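PDB 4K82: Lv-ranaspumin (Lv-RSN-1) from Leptodactylus vastus, which is a surfactant protein of the frog's foam nest, probably acting at the air-water interface to help form and stabilise the foam. Local coordinates for residues G13-A22 and A65-D75; V173-I182 and E192-D200. All coordinates share one frame; numbering follows the deposited sequence.

How the interactions relate
Interactions 1 and 2 lie on opposite sides of the centre of this elongated, mainly helical chain, their own centres 44 Å apart and their nearest atoms about 30 Å apart, so neither touches the other. They also follow one another in sequence: interaction 1 closes before interaction 2 opens. Interaction 1 ties the first modelled helix, 14-24, to helix 69-76 by a disulfide and a carboxylate that hydrogen-bonds to amides of the helix's first turn. Interaction 2 closes a short excursion round the hairpin of strands 182-185 and 188-191 with apolar packing, one main-chain bond and a water. Interaction 1 thus includes a covalent link, whereas interaction 2 joins its segments through noncovalent contacts.

Interaction 1: G13-A22 and A65-D75; sequences GPGTACLTKA and AGCALDDIVAD
Ile72 and Asp71 press on the bare backbone of Gly15, the hollow at the heart of this helix-helix crossing. Asp71 CB comes within 3.5 Å of Gly15 CA, while Ile72 CG1 lies 3.6 Å from Gly15 O. Glycine suits the spot because its lack of a side chain lets the helix backbones lie this close. The axes of segments 14-22 and 69-75 approach to 7.4 Å at a crossing angle of -118°. Ile72 CD1 also reaches toward Leu19 CB in a looser contact, and both residues are buried: Leu19 leans on Leu96 and Leu99 of helix 89-102, Ile72 on Leu62 of helix 48-64.

One turn further along helix 14-24, the bump is sulfur. Cys18 carries SG anti to its backbone N (chi1 177°), which swings it across the gap to Cys67, where the two SG atoms are bonded at 2.1 Å. The chi3 of -97° makes this a left-handed disulfide. Cys67 SG also packs against Ala22 CB, a small methyl that lets the 65-67 loop lie close and meets Ala65 CB at 4.2 Å. Gly66, with positive phi, ends the preceding helix in a Schellman motif and turns the chain toward Cys67.

At the other end, the carboxylate of Asp75 reaches over the first turn of helix 14-24. Its OD2 takes a fairly straight bond from Thr16 N (2.9 Å) on the anti lone pair and a weak, bent one from Gly15 N, while CB rests against Thr16 OG1.

The chemistry implies two different fasteners flanking the glycine contact: a covalent link on one side, and on the other an acid from a separate helix that meets early amides and probably gains from the positive end of the helix dipole.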
ATOM      1  N   GLY A  13     -15.355  -4.860  21.968  1.00 50.16           N
ATOM      2  CA  GLY A  13     -16.299  -3.763  21.869  1.00 41.94           C
ATOM      3  C   GLY A  13     -16.853  -3.570  20.471  1.00 38.88           C
ATOM      4  O   GLY A  13     -16.465  -4.285  19.542  1.00 41.42           O
ATOM      5  N   PRO A  14     -17.764  -2.598  20.305  1.00 39.66           N
ATOM      6  CA  PRO A  14     -18.392  -2.291  19.014  1.00 37.68           C
ATOM      7  C   PRO A  14     -17.396  -1.967  17.890  1.00 38.63           C
ATOM      8  O   PRO A  14     -17.623  -2.360  16.747  1.00 34.17           O
ATOM      9  CB  PRO A  14     -19.271  -1.068  19.325  1.00 39.38           C
ATOM     10  CG  PRO A  14     -18.797  -0.551  20.639  1.00 43.10           C
ATOM     11  CD  PRO A  14     -18.277  -1.736  21.384  1.00 42.77           C
ATOM     12  N   GLY A  15     -16.317  -1.259  18.207  1.00 35.22           N
ATOM     13  CA  GLY A  15     -15.302  -0.946  17.212  1.00 31.63           C
ATOM     14  C   GLY A  15     -14.538  -2.162  16.722  1.00 31.60           C
ATOM     15  O   GLY A  15     -14.335  -2.338  15.518  1.00 29.96           O
ATOM     16  N   THR A  16     -14.098  -2.996  17.657  1.00 33.47           N
ATOM     17  CA  THR A  16     -13.398  -4.228  17.320  1.00 29.19           C
ATOM     18  C   THR A  16     -14.312  -5.214  16.609  1.00 30.27           C
ATOM     19  O   THR A  16     -13.891  -5.933  15.701  1.00 28.51           O
ATOM     20  CB  THR A  16     -12.820  -4.897  18.587  1.00 41.50           C
ATOM     21  OG1 THR A  16     -11.973  -3.966  19.275  1.00 42.28           O
ATOM     22  CG2 THR A  16     -12.014  -6.135  18.223  1.00 39.47           C
ATOM     23  N   ALA A  17     -15.573  -5.242  17.031  1.00 28.83           N
ATOM     24  CA  ALA A  17     -16.563  -6.098  16.402  1.00 33.39           C
ATOM     25  C   ALA A  17     -16.729  -5.722  14.936  1.00 33.64           C
ATOM     26  O   ALA A  17     -16.741  -6.585  14.057  1.00 30.85           O
ATOM     27  CB  ALA A  17     -17.895  -5.980  17.124  1.00 38.47           C
ATOM     28  N   CYS A  18     -16.862  -4.424  14.686  1.00 31.27           N
ATOM     29  CA  CYS A  18     -17.088  -3.920  13.340  1.00 27.03           C
ATOM     30  C   CYS A  18     -15.882  -4.231  12.456  1.00 28.13           C
ATOM     31  O   CYS A  18     -16.031  -4.644  11.303  1.00 30.93           O
ATOM     32  CB  CYS A  18     -17.350  -2.413  13.385  1.00 33.64           C
ATOM     33  SG  CYS A  18     -17.561  -1.621  11.769  1.00 37.42           S
ATOM     34  N   LEU A  19     -14.694  -4.024  13.013  1.00 28.09           N
ATOM     35  CA  LEU A  19     -13.452  -4.287  12.299  1.00 26.78           C
ATOM     36  C   LEU A  19     -13.343  -5.765  11.944  1.00 27.21           C
ATOM     37  O   LEU A  19     -12.997  -6.119  10.817  1.00 26.92           O
ATOM     38  CB  LEU A  19     -12.251  -3.869  13.152  1.00 22.55           C
ATOM     39  CG  LEU A  19     -10.892  -4.156  12.530  1.00 27.57           C
ATOM     40  CD1 LEU A  19     -10.758  -3.400  11.205  1.00 27.32           C
ATOM     41  CD2 LEU A  19      -9.793  -3.767  13.503  1.00 25.27           C
ATOM     42  N   THR A  20     -13.639  -6.620  12.921  1.00 29.30           N
ATOM     43  CA  THR A  20     -13.610  -8.071  12.741  1.00 28.41           C
ATOM     44  C   THR A  20     -14.451  -8.524  11.545  1.00 29.13           C
ATOM     45  O   THR A  20     -13.992  -9.289  10.692  1.00 30.49           O
ATOM     46  CB  THR A  20     -14.116  -8.788  14.015  1.00 31.71           C
ATOM     47  OG1 THR A  20     -13.265  -8.464  15.120  1.00 33.93           O
ATOM     48  CG2 THR A  20     -14.134 -10.287  13.820  1.00 31.82           C
ATOM     49  N   LYS A  21     -15.686  -8.043  11.482  1.00 30.00           N
ATOM     50  CA  LYS A  21     -16.569  -8.412  10.388  1.00 36.17           C
ATOM     51  C   LYS A  21     -16.075  -7.810   9.074  1.00 36.51           C
ATOM     52  O   LYS A  21     -16.092  -8.467   8.027  1.00 35.39           O
ATOM     53  CB  LYS A  21     -18.001  -7.958  10.678  1.00 33.63           C
ATOM     54  CG  LYS A  21     -19.034  -8.598   9.757  1.00 47.16           C
ATOM     55  CD  LYS A  21     -20.389  -7.917   9.860  1.00 57.85           C
ATOM     56  CE  LYS A  21     -20.308  -6.457   9.435  1.00 60.35           C
ATOM     57  NZ  LYS A  21     -19.488  -6.245   8.197  1.00 47.01           N
ATOM     58  N   ALA A  22     -15.626  -6.559   9.142  1.00 32.70           N
ATOM     59  CA  ALA A  22     -15.176  -5.840   7.959  1.00 31.66           C
ATOM     60  C   ALA A  22     -14.017  -6.555   7.255  1.00 31.54           C
ATOM     61  O   ALA A  22     -13.922  -6.533   6.029  1.00 34.15           O
ATOM     62  CB  ALA A  22     -14.782  -4.419   8.325  1.00 31.67           C
ATOM     63  N   ALA A  65     -15.267   1.133   5.176  1.00 21.09           N
ATOM     64  CA  ALA A  65     -15.568  -0.246   5.523  1.00 25.88           C
ATOM     65  C   ALA A  65     -16.754  -0.344   6.475  1.00 26.34           C
ATOM     66  O   ALA A  65     -17.173  -1.442   6.846  1.00 28.10           O
ATOM     67  CB  ALA A  65     -14.342  -0.925   6.126  1.00 27.28           C
ATOM     68  N   GLY A  66     -17.281   0.810   6.873  1.00 28.05           N
ATOM     69  CA  GLY A  66     -18.438   0.877   7.744  1.00 28.09           C
ATOM     70  C   GLY A  66     -18.088   0.960   9.218  1.00 32.54           C
ATOM     71  O   GLY A  66     -18.958   0.798  10.076  1.00 33.08           O
ATOM     72  N   CYS A  67     -16.817   1.211   9.522  1.00 27.04           N
ATOM     73  CA  CYS A  67     -16.384   1.293  10.912  1.00 27.06           C
ATOM     74  C   CYS A  67     -15.950   2.707  11.281  1.00 26.52           C
ATOM     75  O   CYS A  67     -15.765   3.558  10.415  1.00 30.78           O
ATOM     76  CB  CYS A  67     -15.264   0.290  11.169  1.00 28.70           C
ATOM     77  SG  CYS A  67     -15.762  -1.412  10.784  1.00 35.39           S
ATOM     78  N   ALA A  68     -15.808   2.965  12.578  1.00 28.42           N
ATOM     79  CA  ALA A  68     -15.411   4.287  13.048  1.00 23.63           C
ATOM     80  C   ALA A  68     -14.140   4.152  13.867  1.00 23.51           C
ATOM     81  O   ALA A  68     -14.096   3.351  14.802  1.00 23.70           O
ATOM     82  CB  ALA A  68     -16.510   4.901  13.893  1.00 29.89           C
ATOM     83  N   LEU A  69     -13.117   4.929  13.518  1.00 23.23           N
ATOM     84  CA  LEU A  69     -11.854   4.863  14.243  1.00 22.34           C
ATOM     85  C   LEU A  69     -12.064   5.177  15.726  1.00 21.58           C
ATOM     86  O   LEU A  69     -11.429   4.576  16.591  1.00 23.32           O
ATOM     87  CB  LEU A  69     -10.810   5.808  13.642  1.00 21.43           C
ATOM     88  CG  LEU A  69      -9.445   5.752  14.352  1.00 22.65           C
ATOM     89  CD1 LEU A  69      -8.839   4.345  14.377  1.00 25.46           C
ATOM     90  CD2 LEU A  69      -8.465   6.733  13.734  1.00 27.07           C
ATOM     91  N   ASP A  70     -12.974   6.104  16.015  1.00 22.37           N
ATOM     92  CA  ASP A  70     -13.243   6.484  17.404  1.00 28.06           C
ATOM     93  C   ASP A  70     -13.672   5.283  18.236  1.00 27.21           C
ATOM     94  O   ASP A  70     -13.250   5.137  19.392  1.00 26.34           O
ATOM     95  CB  ASP A  70     -14.339   7.549  17.478  1.00 30.22           C
ATOM     96  CG  ASP A  70     -13.852   8.924  17.075  1.00 44.37           C
ATOM     97  OD1 ASP A  70     -12.632   9.172  17.136  1.00 46.81           O
ATOM     98  OD2 ASP A  70     -14.701   9.762  16.707  1.00 53.60           O
ATOM     99  N   ASP A  71     -14.512   4.433  17.651  1.00 28.12           N
ATOM    100  CA  ASP A  71     -14.953   3.214  18.322  1.00 28.74           C
ATOM    101  C   ASP A  71     -13.774   2.290  18.585  1.00 27.52           C
ATOM    102  O   ASP A  71     -13.670   1.704  19.660  1.00 25.55           O
ATOM    103  CB  ASP A  71     -15.991   2.461  17.490  1.00 27.91           C
ATOM    104  CG  ASP A  71     -17.327   3.156  17.451  1.00 33.79           C
ATOM    105  OD1 ASP A  71     -17.548   4.055  18.284  1.00 37.81           O
ATOM    106  OD2 ASP A  71     -18.150   2.791  16.585  1.00 35.43           O
ATOM    107  N   ILE A  72     -12.902   2.140  17.587  1.00 22.43           N
ATOM    108  CA  ILE A  72     -11.728   1.284  17.737  1.00 24.75           C
ATOM    109  C   ILE A  72     -10.798   1.819  18.823  1.00 23.06           C
ATOM    110  O   ILE A  72     -10.287   1.056  19.648  1.00 25.31           O
ATOM    111  CB  ILE A  72     -10.980   1.093  16.396  1.00 20.74           C
ATOM    112  CG1 ILE A  72     -11.877   0.322  15.424  1.00 23.17           C
ATOM    113  CG2 ILE A  72      -9.661   0.357  16.622  1.00 25.94           C
ATOM    114  CD1 ILE A  72     -11.421   0.364  13.979  1.00 25.58           C
ATOM    115  N   VAL A  73     -10.602   3.132  18.852  1.00 20.34           N
ATOM    116  CA  VAL A  73      -9.751   3.732  19.874  1.00 19.61           C
ATOM    117  C   VAL A  73     -10.314   3.500  21.284  1.00 24.85           C
ATOM    118  O   VAL A  73      -9.562   3.236  22.221  1.00 27.07           O
ATOM    119  CB  VAL A  73      -9.526   5.248  19.623  1.00 24.34           C
ATOM    120  CG1 VAL A  73      -8.841   5.889  20.810  1.00 28.03           C
ATOM    121  CG2 VAL A  73      -8.679   5.461  18.368  1.00 24.09           C
ATOM    122  N   ALA A  74     -11.634   3.596  21.413  1.00 25.04           N
ATOM    123  CA  ALA A  74     -12.313   3.327  22.683  1.00 30.34           C
ATOM    124  C   ALA A  74     -12.022   1.911  23.167  1.00 33.43           C
ATOM    125  O   ALA A  74     -11.667   1.695  24.331  1.00 34.56           O
ATOM    126  CB  ALA A  74     -13.813   3.542  22.543  1.00 31.95           C
ATOM    127  N   ASP A  75     -12.160   0.944  22.266  1.00 30.95           N
ATOM    128  CA  ASP A  75     -11.897  -0.455  22.601  1.00 37.80           C
ATOM    129  C   ASP A  75     -10.424  -0.778  22.883  1.00 41.48           C
ATOM    130  O   ASP A  75     -10.129  -1.723  23.615  1.00 50.63           O
ATOM    131  CB  ASP A  75     -12.429  -1.374  21.498  1.00 37.40           C
ATOM    132  CG  ASP A  75     -13.918  -1.210  21.276  1.00 43.80           C
ATOM    133  OD1 ASP A  75     -14.603  -0.693  22.183  1.00 43.76           O
ATOM    134  OD2 ASP A  75     -14.403  -1.596  20.193  1.00 44.01           O
TER

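Interaction 2: V173-I182 and E192-D200; sequences VGLDDLFKNI and EGIAKPLGD
Leu178 and Ala195 form the apolar centre of an alpha-beta-beta-alpha unit, two helices joined through a two-stranded antiparallel beta hairpin: the chain runs from helix 175-180 through strands 182-185 and 188-191 into helix 196-212. Leu178 holds CG anti to its backbone N (chi1 -177°), and its CD1 methyl settles over Ala195, 3.6 Å from CA. Alanine suits this point because its single methyl fits between Leu178, the carbonyl of Leu178 and Ile182 CG1, which lies 3.8 Å from Ala195 CB. Leu198, one helical turn on, crosses Leu178 at about a right angle and extends the buried patch inward, where Leu163 of helix 152-165 touches Leu178 and Phe191 of the hairpin touches both Ile182 and Leu198.

Outward from this centre, Ile194 lies across the contact as a long branched wedge. Its CG1 stands between backbone N and carbonyl carbon (chi1 62°), and CD1 ends among Val173 CG1, Asp177 CB and the amide of Asn181. Although Ile194 is largely exposed, these three residues partly cover its side chain, CG1 and CD1 both lying against the Asn181 amide nitrogen.

Asn181 marks the change to polar contacts. Its ND2 bonds back to Asp177 O at 2.8 Å, with that oxygen close to the amide plane, so the rotation of the group is fixed while the nitrogen also passes 3.7 Å from Ile194 CG1. Its backbone O receives Glu192 N at 2.8 Å, a straight bond (166°) joining the chain at the two feet of the hairpin. Gly193, at positive phi, turns the chain close beside the Asn181 amide, a conformation that glycine adopts readily. That same Asn181 OD1 accepts from a water at 2.9 Å, and the water oxygen in turn accepts from Ile194 N at 3.2 Å.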
ATOM      1  N   VAL A 173      14.576   8.593 -12.232  1.00 39.86           N
ATOM      2  CA  VAL A 173      14.784   8.372 -13.659  1.00 38.29           C
ATOM      3  C   VAL A 173      13.572   8.908 -14.413  1.00 34.00           C
ATOM      4  O   VAL A 173      12.433   8.574 -14.082  1.00 36.62           O
ATOM      5  CB  VAL A 173      14.986   6.877 -13.992  1.00 39.65           C
ATOM      6  CG1 VAL A 173      15.111   6.677 -15.500  1.00 37.38           C
ATOM      7  CG2 VAL A 173      16.214   6.325 -13.271  1.00 37.44           C
ATOM      8  N   GLY A 174      13.819   9.752 -15.411  1.00 37.71           N
ATOM      9  CA  GLY A 174      12.749  10.279 -16.238  1.00 32.03           C
ATOM     10  C   GLY A 174      12.020   9.147 -16.934  1.00 32.34           C
ATOM     11  O   GLY A 174      12.636   8.147 -17.300  1.00 29.67           O
ATOM     12  N   LEU A 175      10.709   9.297 -17.103  1.00 26.84           N
ATOM     13  CA  LEU A 175       9.900   8.284 -17.773  1.00 26.95           C
ATOM     14  C   LEU A 175      10.387   8.010 -19.197  1.00 28.07           C
ATOM     15  O   LEU A 175      10.438   6.862 -19.645  1.00 24.23           O
ATOM     16  CB  LEU A 175       8.436   8.726 -17.815  1.00 29.69           C
ATOM     17  CG  LEU A 175       7.489   7.703 -18.429  1.00 33.92           C
ATOM     18  CD1 LEU A 175       7.146   6.633 -17.404  1.00 38.37           C
ATOM     19  CD2 LEU A 175       6.236   8.385 -18.970  1.00 34.29           C
ATOM     20  N   ASP A 176      10.741   9.078 -19.903  1.00 28.09           N
ATOM     21  CA  ASP A 176      11.174   8.969 -21.283  1.00 32.21           C
ATOM     22  C   ASP A 176      12.435   8.112 -21.405  1.00 28.73           C
ATOM     23  O   ASP A 176      12.483   7.171 -22.190  1.00 27.43           O
ATOM     24  CB  ASP A 176      11.365  10.365 -21.895  1.00 36.93           C
ATOM     25  CG  ASP A 176      12.348  11.228 -21.111  1.00 51.75           C
ATOM     26  OD1 ASP A 176      12.669  10.889 -19.947  1.00 51.08           O
ATOM     27  OD2 ASP A 176      12.798  12.258 -21.662  1.00 63.52           O
ATOM     28  N   ASP A 177      13.451   8.406 -20.602  1.00 29.40           N
ATOM     29  CA  ASP A 177      14.670   7.616 -20.659  1.00 23.78           C
ATOM     30  C   ASP A 177      14.478   6.185 -20.163  1.00 22.49           C
ATOM     31  O   ASP A 177      15.125   5.258 -20.659  1.00 23.88           O
ATOM     32  CB  ASP A 177      15.798   8.292 -19.871  1.00 27.55           C
ATOM     33  CG  ASP A 177      16.443   9.428 -20.638  1.00 35.45           C
ATOM     34  OD1 ASP A 177      16.083   9.644 -21.812  1.00 38.86           O
ATOM     35  OD2 ASP A 177      17.315  10.105 -20.067  1.00 39.29           O
ATOM     36  N   LEU A 178      13.605   6.012 -19.174  1.00 23.71           N
ATOM     37  CA  LEU A 178      13.307   4.682 -18.657  1.00 22.43           C
ATOM     38  C   LEU A 178      12.791   3.805 -19.798  1.00 21.62           C
ATOM     39  O   LEU A 178      13.271   2.686 -20.010  1.00 23.08           O
ATOM     40  CB  LEU A 178      12.280   4.757 -17.524  1.00 22.35           C
ATOM     41  CG  LEU A 178      11.951   3.423 -16.853  1.00 27.24           C
ATOM     42  CD1 LEU A 178      12.949   3.117 -15.757  1.00 27.80           C
ATOM     43  CD2 LEU A 178      10.528   3.428 -16.308  1.00 31.13           C
ATOM     44  N   PHE A 179      11.855   4.329 -20.571  1.00 26.38           N
ATOM     45  CA  PHE A 179      11.271   3.499 -21.622  1.00 25.20           C
ATOM     46  C   PHE A 179      12.103   3.373 -22.888  1.00 24.62           C
ATOM     47  O   PHE A 179      11.817   2.526 -23.737  1.00 28.01           O
ATOM     48  CB  PHE A 179       9.829   3.898 -21.906  1.00 23.57           C
ATOM     49  CG  PHE A 179       8.858   3.323 -20.916  1.00 29.01           C
ATOM     50  CD1 PHE A 179       8.602   3.971 -19.715  1.00 27.92           C
ATOM     51  CD2 PHE A 179       8.242   2.106 -21.166  1.00 29.77           C
ATOM     52  CE1 PHE A 179       7.724   3.425 -18.792  1.00 26.95           C
ATOM     53  CE2 PHE A 179       7.350   1.561 -20.253  1.00 26.47           C
ATOM     54  CZ  PHE A 179       7.096   2.216 -19.064  1.00 27.84           C
ATOM     55  N   LYS A 180      13.150   4.182 -23.022  1.00 23.78           N
ATOM     56  CA  LYS A 180      14.142   3.918 -24.057  1.00 22.05           C
ATOM     57  C   LYS A 180      14.831   2.588 -23.785  1.00 29.44           C
ATOM     58  O   LYS A 180      15.392   1.969 -24.685  1.00 29.09           O
ATOM     59  CB  LYS A 180      15.176   5.042 -24.134  1.00 25.55           C
ATOM     60  CG  LYS A 180      14.656   6.285 -24.827  1.00 27.29           C
ATOM     61  CD  LYS A 180      15.582   7.478 -24.655  1.00 34.14           C
ATOM     62  CE  LYS A 180      14.838   8.763 -25.013  1.00 32.68           C
ATOM     63  NZ  LYS A 180      15.434   9.972 -24.380  1.00 43.43           N
ATOM     64  N   ASN A 181      14.760   2.152 -22.532  1.00 25.23           N
ATOM     65  CA  ASN A 181      15.446   0.958 -22.067  1.00 23.24           C
ATOM     66  C   ASN A 181      14.525  -0.211 -21.716  1.00 22.29           C
ATOM     67  O   ASN A 181      14.933  -1.158 -21.037  1.00 28.14           O
ATOM     68  CB  ASN A 181      16.290   1.325 -20.852  1.00 20.99           C
ATOM     69  CG  ASN A 181      17.472   2.190 -21.224  1.00 23.59           C
ATOM     70  OD1 ASN A 181      18.522   1.680 -21.615  1.00 29.60           O
ATOM     71  ND2 ASN A 181      17.305   3.504 -21.116  1.00 24.23           N
ATOM     72  N   ILE A 182      13.283  -0.148 -22.173  1.00 24.49           N
ATOM     73  CA  ILE A 182      12.361  -1.248 -21.942  1.00 19.97           C
ATOM     74  C   ILE A 182      11.925  -1.798 -23.297  1.00 26.80           C
ATOM     75  O   ILE A 182      11.418  -1.059 -24.137  1.00 28.28           O
ATOM     76  CB  ILE A 182      11.153  -0.821 -21.092  1.00 19.88           C
ATOM     77  CG1 ILE A 182      11.626  -0.331 -19.716  1.00 19.88           C
ATOM     78  CG2 ILE A 182      10.162  -1.976 -20.939  1.00 27.82           C
ATOM     79  CD1 ILE A 182      10.485   0.155 -18.818  1.00 25.13           C
ATOM     80  N   GLU A 192      16.452  -2.948 -19.495  1.00 24.21           N
ATOM     81  CA  GLU A 192      17.888  -2.802 -19.733  1.00 26.99           C
ATOM     82  C   GLU A 192      18.425  -1.504 -19.132  1.00 31.09           C
ATOM     83  O   GLU A 192      17.662  -0.586 -18.835  1.00 26.34           O
ATOM     84  CB  GLU A 192      18.163  -2.893 -21.242  1.00 30.08           C
ATOM     85  CG  GLU A 192      17.692  -4.222 -21.843  1.00 35.51           C
ATOM     86  CD  GLU A 192      17.623  -4.222 -23.363  1.00 49.62           C
ATOM     87  OE1 GLU A 192      18.416  -3.496 -24.006  1.00 52.19           O
ATOM     88  OE2 GLU A 192      16.765  -4.955 -23.915  1.00 46.43           O
ATOM     89  N   GLY A 193      19.738  -1.441 -18.935  1.00 34.43           N
ATOM     90  CA  GLY A 193      20.386  -0.249 -18.405  1.00 39.00           C
ATOM     91  C   GLY A 193      19.745   0.366 -17.172  1.00 27.67           C
ATOM     92  O   GLY A 193      19.514  -0.306 -16.166  1.00 27.02           O
ATOM     93  N   ILE A 194      19.429   1.655 -17.260  1.00 27.80           N
ATOM     94  CA  ILE A 194      18.851   2.379 -16.123  1.00 21.10           C
ATOM     95  C   ILE A 194      17.431   1.926 -15.739  1.00 24.73           C
ATOM     96  O   ILE A 194      16.906   2.342 -14.707  1.00 25.72           O
ATOM     97  CB  ILE A 194      18.875   3.898 -16.363  1.00 26.90           C
ATOM     98  CG1 ILE A 194      18.024   4.253 -17.587  1.00 28.20           C
ATOM     99  CG2 ILE A 194      20.312   4.371 -16.547  1.00 28.64           C
ATOM    100  CD1 ILE A 194      18.072   5.729 -17.965  1.00 32.27           C
ATOM    101  N   ALA A 195      16.819   1.069 -16.560  1.00 27.09           N
ATOM    102  CA  ALA A 195      15.480   0.550 -16.275  1.00 20.76           C
ATOM    103  C   ALA A 195      15.498  -0.743 -15.444  1.00 19.32           C
ATOM    104  O   ALA A 195      14.457  -1.216 -14.996  1.00 17.97           O
ATOM    105  CB  ALA A 195      14.705   0.328 -17.575  1.00 19.92           C
ATOM    106  N   LYS A 196      16.686  -1.303 -15.221  1.00 21.51           N
ATOM    107  CA  LYS A 196      16.782  -2.562 -14.488  1.00 21.88           C
ATOM    108  C   LYS A 196      16.227  -2.537 -13.050  1.00 19.80           C
ATOM    109  O   LYS A 196      15.540  -3.477 -12.649  1.00 23.50           O
ATOM    110  CB  LYS A 196      18.219  -3.117 -14.527  1.00 21.93           C
ATOM    111  CG  LYS A 196      18.373  -4.483 -13.861  1.00 27.61           C
ATOM    112  CD  LYS A 196      17.487  -5.539 -14.524  1.00 30.72           C
ATOM    113  CE  LYS A 196      18.092  -6.953 -14.436  1.00 40.88           C
ATOM    114  NZ  LYS A 196      18.415  -7.406 -13.041  1.00 32.76           N
ATOM    115  N   PRO A 197      16.511  -1.472 -12.262  1.00 23.38           N
ATOM    116  CA  PRO A 197      15.912  -1.412 -10.922  1.00 25.46           C
ATOM    117  C   PRO A 197      14.377  -1.455 -10.927  1.00 23.28           C
ATOM    118  O   PRO A 197      13.794  -2.162 -10.102  1.00 21.38           O
ATOM    119  CB  PRO A 197      16.408  -0.061 -10.391  1.00 27.02           C
ATOM    120  CG  PRO A 197      17.738   0.111 -11.047  1.00 25.41           C
ATOM    121  CD  PRO A 197      17.534  -0.423 -12.443  1.00 27.30           C
ATOM    122  N   LEU A 198      13.746  -0.721 -11.847  1.00 22.47           N
ATOM    123  CA  LEU A 198      12.290  -0.754 -11.996  1.00 22.15           C
ATOM    124  C   LEU A 198      11.850  -2.175 -12.345  1.00 22.00           C
ATOM    125  O   LEU A 198      10.911  -2.704 -11.762  1.00 20.83           O
ATOM    126  CB  LEU A 198      11.841   0.245 -13.070  1.00 23.68           C
ATOM    127  CG  LEU A 198      10.348   0.530 -13.282  1.00 30.24           C
ATOM    128  CD1 LEU A 198       9.655  -0.542 -14.100  1.00 32.40           C
ATOM    129  CD2 LEU A 198       9.617   0.749 -11.969  1.00 27.32           C
ATOM    130  N   GLY A 199      12.544  -2.808 -13.290  1.00 19.28           N
ATOM    131  CA  GLY A 199      12.201  -4.168 -13.663  1.00 20.16           C
ATOM    132  C   GLY A 199      12.290  -5.161 -12.516  1.00 20.29           C
ATOM    133  O   GLY A 199      11.425  -6.022 -12.365  1.00 22.15           O
ATOM    134  N   ASP A 200      13.343  -5.036 -11.707  1.00 20.92           N
ATOM    135  CA  ASP A 200      13.514  -5.874 -10.524  1.00 25.79           C
ATOM    136  C   ASP A 200      12.365  -5.699  -9.548  1.00 20.61           C
ATOM    137  O   ASP A 200      11.841  -6.671  -9.009  1.00 22.27           O
ATOM    138  CB  ASP A 200      14.816  -5.522  -9.799  1.00 25.33           C
ATOM    139  CG  ASP A 200      16.040  -6.018 -10.523  1.00 40.39           C
ATOM    140  OD1 ASP A 200      15.886  -6.855 -11.434  1.00 32.65           O
ATOM    141  OD2 ASP A 200      17.154  -5.572 -10.169  1.00 40.28           O
TER
HETATM  142  O   HOH W   1      20.639   2.789 -20.033  1.00 35.52           O